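Local coordinates for proto-oncogene tyrosine-protein kinase receptor Ret (Danio rerio, PDB 7AMK) that acts as the receptor tyrosine kinase that assembles with GDNF and GFR alpha 1, recognising its ligand through a glycosylated, calcium-binding, cadherin-like ectodomain, at the interface of chains A and B. Coordinates in Å, arbitrary orientation; residue numbers count along the deposited sequence, not the author numbering. Chains: chain A/B, Proto-oncogene tyrosine-protein kinase receptor Ret.

The interface of chains A and B. Residues chain A 447-448, 450; chain B 86, 88, 108.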
loop_
_atom_site.group_PDB
_atom_site.type_symbol
_atom_site.label_atom_id
_atom_site.label_comp_id
_atom_site.label_asym_id
_atom_site.label_seq_id
_atom_site.Cartn_x
_atom_site.Cartn_y
_atom_site.Cartn_z
ATOM N N PRO A 447 -41.596 24.857 -18.214
ATOM C CA PRO A 447 -40.526 25.830 -18.481
ATOM C C PRO A 447 -39.925 26.447 -17.234
ATOM O O PRO A 447 -38.746 26.823 -17.256
ATOM C CB PRO A 447 -41.229 26.881 -19.346
ATOM C CG PRO A 447 -42.295 26.131 -20.037
ATOM C CD PRO A 447 -42.791 25.121 -19.034
ATOM N N GLU A 448 -40.691 26.562 -16.143
ATOM C CA GLU A 448 -40.159 27.108 -14.896
ATOM C C GLU A 448 -39.192 26.153 -14.201
ATOM O O GLU A 448 -38.416 26.595 -13.345
ATOM C CB GLU A 448 -41.301 27.460 -13.940
ATOM N N GLN A 450 -36.665 24.560 -15.542
ATOM C CA GLN A 450 -35.459 24.360 -16.334
ATOM C C GLN A 450 -34.232 25.076 -15.779
ATOM O O GLN A 450 -33.120 24.837 -16.268
ATOM C CB GLN A 450 -35.707 24.792 -17.785
ATOM C CG GLN A 450 -36.577 23.810 -18.547
ATOM C CD GLN A 450 -36.747 24.189 -20.002
ATOM O OE1 GLN A 450 -35.995 25.016 -20.521
ATOM N NE2 GLN A 450 -37.743 23.589 -20.671
ATOM N N THR B 86 -43.078 33.099 -16.784
ATOM C CA THR B 86 -41.800 32.661 -17.336
ATOM C C THR B 86 -41.735 32.990 -18.819
ATOM O O THR B 86 -42.531 32.474 -19.613
ATOM C CB THR B 86 -41.541 31.166 -17.141
ATOM O OG1 THR B 86 -41.475 30.848 -15.745
ATOM C CG2 THR B 86 -40.199 30.820 -17.768
ATOM N N LYS B 88 -39.097 33.258 -22.258
ATOM C CA LYS B 88 -37.859 32.747 -22.821
ATOM C C LYS B 88 -37.328 33.765 -23.820
ATOM O O LYS B 88 -38.066 34.203 -24.707
ATOM C CB LYS B 88 -38.087 31.383 -23.479
ATOM C CG LYS B 88 -38.217 30.224 -22.489
ATOM C CD LYS B 88 -38.133 28.889 -23.247
ATOM C CE LYS B 88 -37.443 27.796 -22.430
ATOM N NZ LYS B 88 -37.993 27.666 -21.052
ATOM N N GLU B 108 -34.076 32.276 -19.264
ATOM C CA GLU B 108 -35.411 32.403 -18.703
ATOM C C GLU B 108 -35.551 33.748 -18.003
ATOM O O GLU B 108 -34.649 34.177 -17.278
ATOM C CB GLU B 108 -35.700 31.272 -17.716
ATOM C CG GLU B 108 -36.928 31.573 -16.843
ATOM C CD GLU B 108 -37.357 30.389 -15.997
ATOM O OE1 GLU B 108 -36.740 29.303 -16.111
ATOM O OE2 GLU B 108 -38.321 30.551 -15.216
#
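B:Lys88 reaches over from strand 83-92 of one RET copy to A:Pro447 and A:Gln450 on the short 3-10 helix 447-450 of the other. The contact pairs cadherin-like domain 4 of chain A with cadherin-like domain 1 of chain B, and the patch hides 200 Å² of protein surface, summed over both sides. B:Lys88 and A:Pro447 bury 51 and 44 Å² of their surface here. The lysine chain bends at its last two torsions (chi3 146°, chi4 50°), which turns the terminal amine NZ toward the helix. There NZ of B:Lys88 sits 3.7 Å from CB of the A:Pro447 ring. It also meets the side-chain amide of A:Gln450, where the hydrogen bond from B:Lys88 NZ to the carbonyl oxygen OE1 is weak at 3.4 Å. The CE methylene of B:Lys88 follows NZ to the same oxygen, at 3.7 Å from A:Gln450 OE1. A:Gln450 is extended beyond CG. The two side chains cross at about a right angle, and the contact is made by the ends, NZ and CE of the lysine against OE1 of the glutamine.

From the neighbouring strand 106-114, B:Glu108 sends its carboxylate toward the backbone of the helix. The carboxylate oxygen OE1 of B:Glu108 comes to 3.4 Å from the carbonyl oxygen O of A:Pro447, a meeting of two oxygens that brings no direct bond and may be mildly unfavourable. The other carboxylate oxygen, B:Glu108 OE2, lies 3.9 Å from CA of A:Glu448 and accepts a hydrogen bond of 3.2 Å from the hydroxyl OG1 of B:Thr86. That donor stands above the carboxylate plane, 45° out of it. The bond links side chains from the two strands and should help to hold the carboxylate of B:Glu108 in place beside the helix. B:Thr86 OG1 also packs against A:Glu448, 3.8 Å from its CB; the rest of the glutamate side chain is not modelled. The patch belongs to a larger, not exactly two-fold interface, which may reflect crystal packing instead of a receptor dimer.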